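Local coordinates for BRAMP domain protein (Streptomyces davawensis, PDB 5MLD) that replaces the C-8 methyl group of FMN with an amino group taken from glutamate, a step in making the antibiotic roseoflavin, at residues A[120-129]-A[146-157]. Residues are numbered along the deposited sequence; the frame is centred on the assembly and turned at random.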
ATOM      1  N   PHE A 120      -9.614   8.577  23.326  1.00 29.90           N
ATOM      2  CA  PHE A 120     -10.614   8.254  22.321  1.00 27.58           C
ATOM      3  C   PHE A 120     -11.459   7.070  22.801  1.00 26.95           C
ATOM      4  O   PHE A 120     -11.006   6.267  23.622  1.00 26.70           O
ATOM      5  CB  PHE A 120      -9.938   7.947  20.976  1.00 26.14           C
ATOM      6  CG  PHE A 120      -9.031   9.046  20.482  1.00 26.22           C
ATOM      7  CD1 PHE A 120      -9.333  10.389  20.714  1.00 28.00           C
ATOM      8  CD2 PHE A 120      -7.865   8.741  19.792  1.00 26.50           C
ATOM      9  CE1 PHE A 120      -8.482  11.403  20.257  1.00 26.75           C
ATOM     10  CE2 PHE A 120      -7.015   9.745  19.330  1.00 28.90           C
ATOM     11  CZ  PHE A 120      -7.322  11.085  19.566  1.00 26.71           C
ATOM     12  N   PRO A 121     -12.696   6.945  22.296  1.00 25.79           N
ATOM     13  CA  PRO A 121     -13.626   5.940  22.845  1.00 29.99           C
ATOM     14  C   PRO A 121     -13.157   4.507  22.707  1.00 26.96           C
ATOM     15  O   PRO A 121     -13.561   3.665  23.518  1.00 25.72           O
ATOM     16  CB  PRO A 121     -14.913   6.168  22.036  1.00 25.86           C
ATOM     17  CG  PRO A 121     -14.805   7.523  21.523  1.00 32.88           C
ATOM     18  CD  PRO A 121     -13.357   7.820  21.318  1.00 27.46           C
ATOM     19  N   LEU A 122     -12.328   4.191  21.714  1.00 24.28           N
ATOM     20  CA  LEU A 122     -11.918   2.811  21.482  1.00 25.25           C
ATOM     21  C   LEU A 122     -10.554   2.491  22.089  1.00 22.03           C
ATOM     22  O   LEU A 122     -10.005   1.412  21.841  1.00 20.86           O
ATOM     23  CB  LEU A 122     -11.936   2.512  19.975  1.00 23.01           C
ATOM     24  CG  LEU A 122     -13.321   2.712  19.340  1.00 26.03           C
ATOM     25  CD1 LEU A 122     -13.346   2.325  17.869  1.00 24.40           C
ATOM     26  CD2 LEU A 122     -14.392   1.925  20.091  1.00 25.54           C
ATOM     27  N   TYR A 123      -9.999   3.398  22.882  1.00 22.99           N
ATOM     28  CA  TYR A 123      -8.769   3.112  23.612  1.00 22.47           C
ATOM     29  C   TYR A 123      -8.917   1.877  24.493  1.00 23.00           C
ATOM     30  O   TYR A 123     -10.000   1.569  25.001  1.00 22.39           O
ATOM     31  CB  TYR A 123      -8.369   4.318  24.469  1.00 20.48           C
ATOM     32  CG  TYR A 123      -7.166   5.050  23.897  1.00 20.56           C
ATOM     33  CD1 TYR A 123      -7.251   5.701  22.676  1.00 21.32           C
ATOM     34  CD2 TYR A 123      -5.960   5.091  24.577  1.00 21.71           C
ATOM     35  CE1 TYR A 123      -6.169   6.363  22.141  1.00 22.31           C
ATOM     36  CE2 TYR A 123      -4.870   5.753  24.056  1.00 21.76           C
ATOM     37  CZ  TYR A 123      -4.976   6.387  22.841  1.00 20.55           C
ATOM     38  OH  TYR A 123      -3.898   7.045  22.299  1.00 21.85           O
ATOM     39  N   ASN A 124      -7.797   1.168  24.668  1.00 20.31           N
ATOM     40  CA  ASN A 124      -7.648  -0.036  25.484  1.00 22.72           C
ATOM     41  C   ASN A 124      -8.308  -1.261  24.887  1.00 23.51           C
ATOM     42  O   ASN A 124      -8.426  -2.290  25.576  1.00 22.10           O
ATOM     43  CB  ASN A 124      -8.153   0.192  26.908  1.00 21.94           C
ATOM     44  CG  ASN A 124      -7.480   1.373  27.518  1.00 27.35           C
ATOM     45  OD1 ASN A 124      -6.267   1.360  27.677  1.00 27.27           O
ATOM     46  ND2 ASN A 124      -8.235   2.431  27.787  1.00 26.57           N
ATOM     47  N   LYS A 125      -8.722  -1.196  23.627  1.00 20.67           N
ATOM     48  CA  LYS A 125      -9.224  -2.380  22.945  1.00 17.19           C
ATOM     49  C   LYS A 125      -8.120  -2.994  22.085  1.00 16.82           C
ATOM     50  O   LYS A 125      -7.041  -2.422  21.896  1.00 20.09           O
ATOM     51  CB  LYS A 125     -10.463  -2.020  22.120  1.00 16.64           C
ATOM     52  CG  LYS A 125     -11.611  -1.507  22.987  1.00 21.44           C
ATOM     53  CD  LYS A 125     -12.756  -1.036  22.113  1.00 21.30           C
ATOM     54  CE  LYS A 125     -13.888  -0.507  22.963  1.00 22.03           C
ATOM     55  NZ  LYS A 125     -14.416  -1.543  23.871  1.00 26.39           N
ATOM     56  N   VAL A 126      -8.378  -4.198  21.592  1.00 18.66           N
ATOM     57  CA  VAL A 126      -7.376  -4.969  20.861  1.00 16.80           C
ATOM     58  C   VAL A 126      -7.975  -5.376  19.526  1.00 18.98           C
ATOM     59  O   VAL A 126      -9.160  -5.724  19.457  1.00 16.81           O
ATOM     60  CB  VAL A 126      -6.927  -6.208  21.664  1.00 17.32           C
ATOM     61  CG1 VAL A 126      -6.024  -7.095  20.833  1.00 21.29           C
ATOM     62  CG2 VAL A 126      -6.214  -5.788  22.947  1.00 20.75           C
ATOM     63  N   ALA A 127      -7.171  -5.308  18.467  1.00 18.33           N
ATOM     64  CA  ALA A 127      -7.607  -5.647  17.120  1.00 18.80           C
ATOM     65  C   ALA A 127      -6.857  -6.862  16.594  1.00 19.29           C
ATOM     66  O   ALA A 127      -5.660  -7.036  16.847  1.00 17.13           O
ATOM     67  CB  ALA A 127      -7.412  -4.471  16.152  1.00 18.51           C
ATOM     68  N   GLY A 128      -7.590  -7.701  15.856  1.00 19.76           N
ATOM     69  CA  GLY A 128      -6.994  -8.759  15.077  1.00 21.38           C
ATOM     70  C   GLY A 128      -7.639  -8.777  13.706  1.00 19.74           C
ATOM     71  O   GLY A 128      -8.595  -8.045  13.437  1.00 20.58           O
ATOM     72  N   LEU A 129      -7.113  -9.631  12.845  1.00 15.64           N
ATOM     73  CA  LEU A 129      -7.539  -9.611  11.458  1.00 17.87           C
ATOM     74  C   LEU A 129      -7.583 -11.039  10.936  1.00 16.45           C
ATOM     75  O   LEU A 129      -6.647 -11.807  11.174  1.00 18.84           O
ATOM     76  CB  LEU A 129      -6.567  -8.759  10.655  1.00 24.93           C
ATOM     77  CG  LEU A 129      -6.959  -8.224   9.300  1.00 25.92           C
ATOM     78  CD1 LEU A 129      -8.222  -7.370   9.419  1.00 27.83           C
ATOM     79  CD2 LEU A 129      -5.799  -7.391   8.857  1.00 20.72           C
ATOM     80  N   LEU A 146      -5.016  -2.404   9.963  1.00 16.94           N
ATOM     81  CA  LEU A 146      -4.535  -2.335  11.342  1.00 18.26           C
ATOM     82  C   LEU A 146      -3.976  -0.957  11.667  1.00 23.62           C
ATOM     83  O   LEU A 146      -4.112  -0.489  12.810  1.00 19.44           O
ATOM     84  CB  LEU A 146      -3.496  -3.435  11.599  1.00 22.11           C
ATOM     85  CG  LEU A 146      -4.122  -4.833  11.670  1.00 19.82           C
ATOM     86  CD1 LEU A 146      -3.066  -5.911  11.602  1.00 21.97           C
ATOM     87  CD2 LEU A 146      -5.013  -4.976  12.937  1.00 17.05           C
ATOM     88  N   ASN A 147      -3.363  -0.293  10.684  1.00 18.81           N
ATOM     89  CA  ASN A 147      -2.964   1.101  10.864  1.00 22.22           C
ATOM     90  C   ASN A 147      -4.168   1.976  11.197  1.00 23.46           C
ATOM     91  O   ASN A 147      -4.121   2.787  12.130  1.00 21.89           O
ATOM     92  CB  ASN A 147      -2.264   1.635   9.608  1.00 17.49           C
ATOM     93  CG  ASN A 147      -1.886   3.120   9.739  1.00 26.07           C
ATOM     94  OD1 ASN A 147      -2.530   4.013   9.164  1.00 32.24           O
ATOM     95  ND2 ASN A 147      -0.874   3.385  10.538  1.00 23.71           N
ATOM     96  N   ASN A 148      -5.260   1.835  10.440  1.00 19.93           N
ATOM     97  CA  ASN A 148      -6.430   2.667  10.711  0.54 19.04           C
ATOM     98  C   ASN A 148      -7.017   2.381  12.084  1.00 19.99           C
ATOM     99  O   ASN A 148      -7.424   3.310  12.793  1.00 21.32           O
ATOM    100  CB  ASN A 148      -7.512   2.478   9.656  0.54 19.79           C
ATOM    101  CG  ASN A 148      -8.704   3.375   9.916  0.54 22.83           C
ATOM    102  OD1 ASN A 148      -8.663   4.567   9.615  0.54 27.76           O
ATOM    103  ND2 ASN A 148      -9.756   2.823  10.513  0.54 22.95           N
ATOM    104  N   LEU A 149      -7.087   1.106  12.474  1.00 18.61           N
ATOM    105  CA  LEU A 149      -7.611   0.790  13.802  1.00 18.96           C
ATOM    106  C   LEU A 149      -6.689   1.329  14.884  1.00 19.87           C
ATOM    107  O   LEU A 149      -7.161   1.822  15.916  1.00 19.00           O
ATOM    108  CB  LEU A 149      -7.810  -0.715  13.946  1.00 15.71           C
ATOM    109  CG  LEU A 149      -8.928  -1.282  13.064  1.00 20.76           C
ATOM    110  CD1 LEU A 149      -9.033  -2.790  13.272  1.00 19.97           C
ATOM    111  CD2 LEU A 149     -10.278  -0.572  13.326  1.00 17.42           C
ATOM    112  N   GLY A 150      -5.374   1.252  14.645  1.00 19.81           N
ATOM    113  CA  GLY A 150      -4.409   1.883  15.539  1.00 18.60           C
ATOM    114  C   GLY A 150      -4.688   3.356  15.779  1.00 21.06           C
ATOM    115  O   GLY A 150      -4.543   3.840  16.900  1.00 19.88           O
ATOM    116  N   ARG A 151      -5.099   4.090  14.730  1.00 17.82           N
ATOM    117  CA  ARG A 151      -5.394   5.520  14.894  1.00 22.84           C
ATOM    118  C   ARG A 151      -6.566   5.751  15.842  1.00 25.48           C
ATOM    119  O   ARG A 151      -6.632   6.794  16.501  1.00 21.52           O
ATOM    120  CB  ARG A 151      -5.704   6.177  13.540  1.00 28.24           C
ATOM    121  CG  ARG A 151      -4.494   6.467  12.657  1.00 33.75           C
ATOM    122  CD  ARG A 151      -4.888   7.202  11.357  1.00 36.84           C
ATOM    123  NE  ARG A 151      -5.091   8.649  11.515  1.00 43.49           N
ATOM    124  CZ  ARG A 151      -6.278   9.224  11.699  1.00 37.59           C
ATOM    125  NH1 ARG A 151      -7.368   8.474  11.759  1.00 43.79           N
ATOM    126  NH2 ARG A 151      -6.383  10.544  11.826  1.00 36.92           N
ATOM    127  N   LEU A 152      -7.484   4.785  15.931  1.00 22.07           N
ATOM    128  CA  LEU A 152      -8.697   4.914  16.728  1.00 25.46           C
ATOM    129  C   LEU A 152      -8.494   4.569  18.193  1.00 20.55           C
ATOM    130  O   LEU A 152      -9.333   4.932  19.026  1.00 24.99           O
ATOM    131  CB  LEU A 152      -9.798   4.007  16.156  1.00 20.92           C
ATOM    132  CG  LEU A 152     -10.221   4.240  14.713  1.00 28.63           C
ATOM    133  CD1 LEU A 152     -11.318   3.246  14.342  1.00 24.05           C
ATOM    134  CD2 LEU A 152     -10.686   5.695  14.506  1.00 31.91           C
ATOM    135  N   GLY A 153      -7.434   3.848  18.532  1.00 20.08           N
ATOM    136  CA  GLY A 153      -7.265   3.452  19.916  1.00 19.63           C
ATOM    137  C   GLY A 153      -6.947   1.989  20.132  1.00 22.71           C
ATOM    138  O   GLY A 153      -6.654   1.592  21.266  1.00 20.19           O
ATOM    139  N   TYR A 154      -6.993   1.178  19.069  1.00 18.92           N
ATOM    140  CA  TYR A 154      -6.718  -0.247  19.185  1.00 17.67           C
ATOM    141  C   TYR A 154      -5.229  -0.526  19.316  1.00 19.70           C
ATOM    142  O   TYR A 154      -4.398   0.108  18.663  1.00 21.37           O
ATOM    143  CB  TYR A 154      -7.269  -1.008  17.967  1.00 18.44           C
ATOM    144  CG  TYR A 154      -8.771  -1.120  17.983  1.00 18.46           C
ATOM    145  CD1 TYR A 154      -9.396  -2.165  18.655  1.00 15.69           C
ATOM    146  CD2 TYR A 154      -9.564  -0.186  17.317  1.00 17.29           C
ATOM    147  CE1 TYR A 154     -10.773  -2.265  18.690  1.00 16.48           C
ATOM    148  CE2 TYR A 154     -10.947  -0.282  17.347  1.00 16.18           C
ATOM    149  CZ  TYR A 154     -11.540  -1.327  18.044  1.00 15.59           C
ATOM    150  OH  TYR A 154     -12.910  -1.431  18.090  1.00 19.79           O
ATOM    151  N   SER A 155      -4.900  -1.502  20.154  1.00 17.71           N
ATOM    152  CA  SER A 155      -3.556  -2.056  20.232  1.00 17.38           C
ATOM    153  C   SER A 155      -3.501  -3.348  19.433  1.00 19.15           C
ATOM    154  O   SER A 155      -4.474  -4.111  19.390  1.00 18.15           O
ATOM    155  CB  SER A 155      -3.153  -2.339  21.680  1.00 19.35           C
ATOM    156  OG  SER A 155      -3.171  -1.147  22.439  1.00 19.84           O
ATOM    157  N   VAL A 156      -2.359  -3.599  18.810  1.00 20.08           N
ATOM    158  CA  VAL A 156      -2.190  -4.744  17.930  1.00 18.53           C
ATOM    159  C   VAL A 156      -1.077  -5.607  18.506  1.00 15.56           C
ATOM    160  O   VAL A 156       0.064  -5.148  18.617  1.00 18.93           O
ATOM    161  CB  VAL A 156      -1.868  -4.306  16.493  1.00 18.83           C
ATOM    162  CG1 VAL A 156      -1.849  -5.516  15.547  1.00 20.83           C
ATOM    163  CG2 VAL A 156      -2.901  -3.285  16.031  1.00 20.58           C
ATOM    164  N   PRO A 157      -1.357  -6.851  18.880  1.00 18.60           N
ATOM    165  CA  PRO A 157      -0.311  -7.745  19.354  1.00 18.70           C
ATOM    166  C   PRO A 157       0.521  -8.238  18.184  1.00 17.65           C
ATOM    167  O   PRO A 157       0.172  -7.969  17.024  1.00 18.49           O
ATOM    168  CB  PRO A 157      -1.105  -8.893  20.000  1.00 19.37           C
ATOM    169  CG  PRO A 157      -2.381  -8.936  19.214  1.00 19.25           C
ATOM    170  CD  PRO A 157      -2.654  -7.535  18.717  1.00 16.46           C
TER
HETATM  171  O   HOH W   1      -5.663  -0.269  23.054  1.00 19.80           O
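With chi1 near -73°, Tyr154 places CG anti to its own carbonyl carbon, and Lys125, at -62°, starts its chain the same way, each CG lying beside its own backbone N; the two side chains run across each other. CB of Lys125 lies 3.5 Å from CE1 of Tyr154, while CD1 of Leu122 reaches CE2 at 3.6 Å. A long lysine suits this place: its CB and CD lie against the tyrosine, CB near CE1 and CD near OH, and its NZ travels on to the carbonyl oxygens of Arg80 and Ala82. The backbones join as parallel strands through two bonds, an almost straight one (175°) from Ser155 N to Lys125 O at 2.9 Å and a second from Ala127 N to Ser155 O. This is the right-handed beta-alpha-beta crossover of a flavodoxin-like fold: strand 125-132 leads to helix 138-152, which returns antiparallel to it, and the chain then enters short strand 154-155, parallel to the first. Under the helix Ala127 is small enough to admit Leu149, whose CD1 comes within 3.7 Å of its CB, and Leu146; Leu129 meets Leu146 further along. Gly153 ends the helix in a Schellman motif, its positive phi and its closeness to the backbone of Leu122 and Tyr123 leaving no room for a side chain. Beside it a water donates to the carbonyl oxygens of Lys125 and Gly153 and accepts from Ser155 OG, the serine hydroxyl also bonding Tyr208 OH.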